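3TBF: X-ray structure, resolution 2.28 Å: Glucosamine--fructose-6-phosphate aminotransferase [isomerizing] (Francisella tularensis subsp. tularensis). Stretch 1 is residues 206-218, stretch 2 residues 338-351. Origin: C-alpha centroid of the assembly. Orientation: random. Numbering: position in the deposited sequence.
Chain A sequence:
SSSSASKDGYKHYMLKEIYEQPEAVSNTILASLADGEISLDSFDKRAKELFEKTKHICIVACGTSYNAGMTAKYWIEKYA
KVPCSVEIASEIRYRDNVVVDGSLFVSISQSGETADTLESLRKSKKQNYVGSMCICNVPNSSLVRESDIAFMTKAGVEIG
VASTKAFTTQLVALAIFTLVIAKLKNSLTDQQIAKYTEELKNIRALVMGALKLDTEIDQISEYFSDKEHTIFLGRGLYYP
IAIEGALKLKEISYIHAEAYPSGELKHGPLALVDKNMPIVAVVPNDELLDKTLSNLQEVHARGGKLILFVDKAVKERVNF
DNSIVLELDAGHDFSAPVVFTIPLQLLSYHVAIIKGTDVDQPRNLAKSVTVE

Stretch 1 (206-218) LVMGALKLDTEID
Stretch 2 (338-351) VVFTIPLQLLSYHV

Helices that run in broadly the same direction pack by returning a side chain to the partner every three or four residues, and the pairing of residues 206-218 with residues 338-351 in this aminotransferase is a compact example. Stretch 2 is helical throughout, with phi/psi mostly near -65/-40, but -75/-18 at Phe 340. Stretch 1 enters already helical at Leu 206, passes through a type I beta turn from Leu 211 to Asp 214, and resumes as a helix at Asp 214 that runs on past Asp 218. The axis of its first helix comes within 8.7 Å of that of stretch 2 and is inclined to it by 25°, the N-to-C directions agreeing; the second lies at 9.3 Å and 45°. In register, Val 207 CA is 5.3 Å from Val 339 CA. Ala 210 CA is 6.3 Å from Ile 342 CA. Further on, Asp 214 CA is 6.4 Å from Leu 346 CA, and Asp 218 CA is 5.7 Å from His 350 CA. Between them the stretches bury 707 Å², both sides summed.

Val 338 (chi1 t) opens the contact, its CG1 4.1 Å from CG2 of Val 207, another t rotamer. Val 339, also t, uses both methyls: CG2 lies 3.6 Å from CB of Leu 206 (m, t), and CG1 lies 4.0 Å from CB of Ala 210. Phe 340 points away and Thr 341 is out of reach, as expected for the far side of a helix.

One turn on, Ile 342 (m, m) points toward stretch 1. CB of Ile 342 is 3.8 Å from CB of Ala 210, a small side chain that itself points toward stretch 2. The branches of Ile 342 diverge: CG1 approaches CG1 of Val 207 at 4.1 Å, and CG2 approaches CD2 of Leu 211 (m, t) at 3.7 Å. Pro 343, C-gamma exo, lacks an amide hydrogen, so its N makes no bond to the preceding turn and the helix kinks there; its CB receives CD1 of Ile 217 at 4.1 Å.

Leu 344 points away, and Gln 345 makes no contact with stretch 1. Leu 346 (m, t) points toward stretch 1 where that leaves its turn, placing CD1 3.7 Å from CA of Asp 214, while its CB is 4.0 Å from CD1 of Ile 217. Leu 347 (t, p) adds CD1 at 4.0 Å from CG2 of Ile 217. Thus Ile 217 (m, t) is a classic knob, seated among Pro 343, Leu 346, Leu 347 and His 350.

Ser 348 turns away, its OG donating to O of Gln 345 at 3.0 Å. The polar end belongs to His 350 (chi1 m, chi2 -63°), which points toward stretch 1. NE2 of His 350 donates to OD1 of Asp 214 (chi1 t) at 2.7 Å, with an N-H...acceptor angle of 157°, and the acceptor sits at the ring edge, near its plane. Asp 218 (chi1 t) instead covers one ring face: its CB stands 3.8 Å from the centroid of the His 350 ring, 11° off the normal, in a CH-pi contact. An apolar seam finishes in a directed polar bond.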

# COMPACT_ATOMS: atom_id res chain seq x y z
N LEU A 206 -8.01 15.45 24.35
CA LEU A 206 -7.83 14.01 24.19
C LEU A 206 -6.33 13.71 23.93
O LEU A 206 -5.78 12.71 24.40
CB LEU A 206 -8.72 13.54 23.08
CG LEU A 206 -10.21 13.77 23.34
CD1 LEU A 206 -10.98 13.28 22.12
CD2 LEU A 206 -10.72 13.09 24.62
N VAL A 207 -5.65 14.63 23.25
CA VAL A 207 -4.25 14.44 22.97
C VAL A 207 -3.48 14.56 24.26
O VAL A 207 -2.56 13.79 24.54
CB VAL A 207 -3.77 15.43 21.89
CG1 VAL A 207 -2.23 15.53 21.85
CG2 VAL A 207 -4.36 15.04 20.49
N MSE A 208 -3.87 15.52 25.07
CA MSE A 208 -3.23 15.69 26.36
C MSE A 208 -3.38 14.44 27.24
O MSE A 208 -2.40 14.01 27.84
CB MSE A 208 -3.80 16.92 27.03
CG MSE A 208 -3.16 17.22 28.34
SE MSE A 208 -1.32 17.86 28.12
CE MSE A 208 -1.46 19.67 27.26
N GLY A 209 -4.57 13.86 27.27
CA GLY A 209 -4.81 12.56 27.93
C GLY A 209 -3.89 11.47 27.42
O GLY A 209 -3.41 10.61 28.18
N ALA A 210 -3.68 11.49 26.11
CA ALA A 210 -2.88 10.47 25.44
C ALA A 210 -1.45 10.59 25.97
O ALA A 210 -0.82 9.60 26.26
CB ALA A 210 -2.92 10.65 23.93
N LEU A 211 -0.97 11.82 26.10
CA LEU A 211 0.37 12.12 26.61
C LEU A 211 0.58 11.64 28.07
O LEU A 211 1.71 11.42 28.53
CB LEU A 211 0.61 13.63 26.52
CG LEU A 211 0.76 14.22 25.12
CD1 LEU A 211 0.67 15.78 25.11
CD2 LEU A 211 2.05 13.76 24.51
N LYS A 212 -0.50 11.45 28.78
CA LYS A 212 -0.37 10.85 30.10
C LYS A 212 0.17 9.46 30.10
O LYS A 212 0.65 9.02 31.14
CB LYS A 212 -1.71 10.78 30.81
CG LYS A 212 -1.85 11.77 31.91
CD LYS A 212 -1.82 13.21 31.41
CE LYS A 212 -2.78 14.10 32.27
NZ LYS A 212 -2.04 14.84 33.29
N LEU A 213 0.10 8.75 28.96
CA LEU A 213 0.56 7.37 28.92
C LEU A 213 2.07 7.27 28.83
O LEU A 213 2.63 6.16 28.79
CB LEU A 213 -0.08 6.64 27.76
CG LEU A 213 -1.60 6.62 27.70
CD1 LEU A 213 -1.97 5.78 26.48
CD2 LEU A 213 -2.23 6.02 28.99
N ASP A 214 2.73 8.42 28.79
CA ASP A 214 4.19 8.49 28.61
C ASP A 214 4.95 7.54 29.54
O ASP A 214 5.69 6.65 29.07
CB ASP A 214 4.61 9.95 28.79
CG ASP A 214 6.07 10.21 28.51
OD1 ASP A 214 6.86 9.31 28.34
OD2 ASP A 214 6.46 11.40 28.51
N THR A 215 4.74 7.68 30.83
CA THR A 215 5.42 6.89 31.85
C THR A 215 5.18 5.40 31.67
O THR A 215 6.15 4.62 31.66
CB THR A 215 5.02 7.40 33.28
OG1 THR A 215 5.54 8.73 33.47
CG2 THR A 215 5.52 6.47 34.39
N GLU A 216 3.93 4.97 31.49
CA GLU A 216 3.66 3.55 31.23
C GLU A 216 4.32 3.05 29.93
O GLU A 216 4.78 1.89 29.87
CB GLU A 216 2.16 3.29 31.11
CG GLU A 216 1.52 2.80 32.40
CD GLU A 216 0.18 3.43 32.74
OE1 GLU A 216 -0.31 4.40 32.08
OE2 GLU A 216 -0.40 2.93 33.74
N ILE A 217 4.36 3.90 28.90
CA ILE A 217 5.00 3.49 27.64
C ILE A 217 6.50 3.36 27.82
O ILE A 217 7.11 2.43 27.26
CB ILE A 217 4.66 4.39 26.47
CG1 ILE A 217 3.17 4.23 26.12
CG2 ILE A 217 5.50 4.06 25.29
CD1 ILE A 217 2.61 5.43 25.43
N ASP A 218 7.08 4.21 28.66
CA ASP A 218 8.47 4.05 29.03
C ASP A 218 8.73 2.68 29.64
O ASP A 218 9.60 1.98 29.16
CB ASP A 218 8.92 5.15 30.00
CG ASP A 218 10.43 5.23 30.12
OD1 ASP A 218 11.11 4.40 29.52
OD2 ASP A 218 10.93 6.15 30.81
N VAL A 338 -5.90 10.81 15.20
CA VAL A 338 -4.90 11.68 15.79
C VAL A 338 -4.53 11.20 17.21
O VAL A 338 -3.36 11.07 17.52
CB VAL A 338 -5.40 13.14 15.89
CG1 VAL A 338 -4.31 14.01 16.53
CG2 VAL A 338 -5.83 13.66 14.53
N VAL A 339 -5.52 10.94 18.06
CA VAL A 339 -5.23 10.56 19.45
C VAL A 339 -4.40 9.27 19.53
O VAL A 339 -3.41 9.18 20.26
CB VAL A 339 -6.48 10.48 20.28
CG1 VAL A 339 -6.17 10.03 21.76
CG2 VAL A 339 -7.18 11.86 20.30
N PHE A 340 -4.73 8.29 18.70
CA PHE A 340 -4.06 7.02 18.82
C PHE A 340 -2.65 7.12 18.27
O PHE A 340 -1.87 6.22 18.56
CB PHE A 340 -4.82 5.96 18.08
CG PHE A 340 -5.88 5.34 18.88
CD1 PHE A 340 -5.56 4.67 20.06
CD2 PHE A 340 -7.19 5.37 18.46
CE1 PHE A 340 -6.53 4.06 20.80
CE2 PHE A 340 -8.16 4.77 19.20
CZ PHE A 340 -7.84 4.12 20.39
N THR A 341 -2.34 8.16 17.47
CA THR A 341 -0.99 8.37 16.98
C THR A 341 0.01 8.66 18.10
O THR A 341 1.15 8.20 18.05
CB THR A 341 -0.89 9.52 15.93
OG1 THR A 341 -1.64 9.15 14.78
CG2 THR A 341 0.49 9.70 15.41
N ILE A 342 -0.44 9.37 19.13
CA ILE A 342 0.44 9.84 20.16
C ILE A 342 1.21 8.70 20.89
O ILE A 342 2.41 8.79 21.06
CB ILE A 342 -0.31 10.70 21.16
CG1 ILE A 342 -1.08 11.88 20.49
CG2 ILE A 342 0.61 11.21 22.21
CD1 ILE A 342 -0.35 12.77 19.47
N PRO A 343 0.51 7.67 21.36
CA PRO A 343 1.15 6.58 22.02
C PRO A 343 2.18 5.93 21.14
O PRO A 343 3.19 5.43 21.64
CB PRO A 343 -0.01 5.56 22.26
CG PRO A 343 -1.28 6.26 22.05
CD PRO A 343 -0.97 7.61 21.50
N LEU A 344 1.91 5.88 19.84
CA LEU A 344 2.79 5.22 18.94
C LEU A 344 4.03 6.09 18.79
O LEU A 344 5.15 5.59 18.65
CB LEU A 344 2.07 4.98 17.63
CG LEU A 344 0.76 4.16 17.69
CD1 LEU A 344 0.24 3.82 16.26
CD2 LEU A 344 0.97 2.87 18.48
N GLN A 345 3.88 7.41 18.86
CA GLN A 345 5.07 8.27 18.76
C GLN A 345 5.88 8.08 20.01
O GLN A 345 7.09 8.03 19.93
CB GLN A 345 4.73 9.73 18.62
CG GLN A 345 3.84 10.05 17.49
CD GLN A 345 3.27 11.44 17.58
OE1 GLN A 345 2.92 11.94 18.67
NE2 GLN A 345 3.18 12.10 16.43
N LEU A 346 5.22 8.01 21.16
CA LEU A 346 5.92 7.86 22.43
C LEU A 346 6.64 6.52 22.50
O LEU A 346 7.76 6.41 23.01
CB LEU A 346 4.96 8.02 23.59
CG LEU A 346 4.49 9.46 23.91
CD1 LEU A 346 3.48 9.50 25.09
CD2 LEU A 346 5.62 10.35 24.27
N LEU A 347 6.03 5.51 21.93
CA LEU A 347 6.61 4.20 21.91
C LEU A 347 7.89 4.26 21.15
O LEU A 347 8.90 3.68 21.57
CB LEU A 347 5.68 3.21 21.24
CG LEU A 347 6.17 1.73 21.26
CD1 LEU A 347 6.48 1.21 22.68
CD2 LEU A 347 5.19 0.80 20.54
N SER A 348 7.86 4.93 20.02
CA SER A 348 9.03 4.91 19.18
C SER A 348 10.12 5.74 19.81
O SER A 348 11.29 5.41 19.68
CB SER A 348 8.74 5.39 17.74
OG SER A 348 8.65 6.82 17.72
N TYR A 349 9.75 6.81 20.51
CA TYR A 349 10.73 7.59 21.24
C TYR A 349 11.42 6.77 22.31
O TYR A 349 12.63 6.67 22.32
CB TYR A 349 10.10 8.83 21.88
CG TYR A 349 11.05 9.55 22.80
CD1 TYR A 349 12.03 10.42 22.31
CD2 TYR A 349 10.99 9.34 24.20
CE1 TYR A 349 12.92 11.09 23.17
CE2 TYR A 349 11.88 9.99 25.06
CZ TYR A 349 12.84 10.86 24.54
OH TYR A 349 13.70 11.47 25.41
N HIS A 350 10.67 6.16 23.19
CA HIS A 350 11.31 5.38 24.24
C HIS A 350 12.10 4.15 23.78
O HIS A 350 13.12 3.83 24.38
CB HIS A 350 10.29 4.96 25.25
CG HIS A 350 9.76 6.10 26.04
ND1 HIS A 350 10.56 6.86 26.87
CD2 HIS A 350 8.53 6.64 26.12
CE1 HIS A 350 9.83 7.80 27.45
NE2 HIS A 350 8.59 7.68 27.02
N VAL A 351 11.65 3.47 22.71
CA VAL A 351 12.36 2.30 22.25
C VAL A 351 13.67 2.76 21.64
O VAL A 351 14.69 2.08 21.78
CB VAL A 351 11.51 1.51 21.30
CG1 VAL A 351 12.32 0.44 20.55
CG2 VAL A 351 10.36 0.95 22.08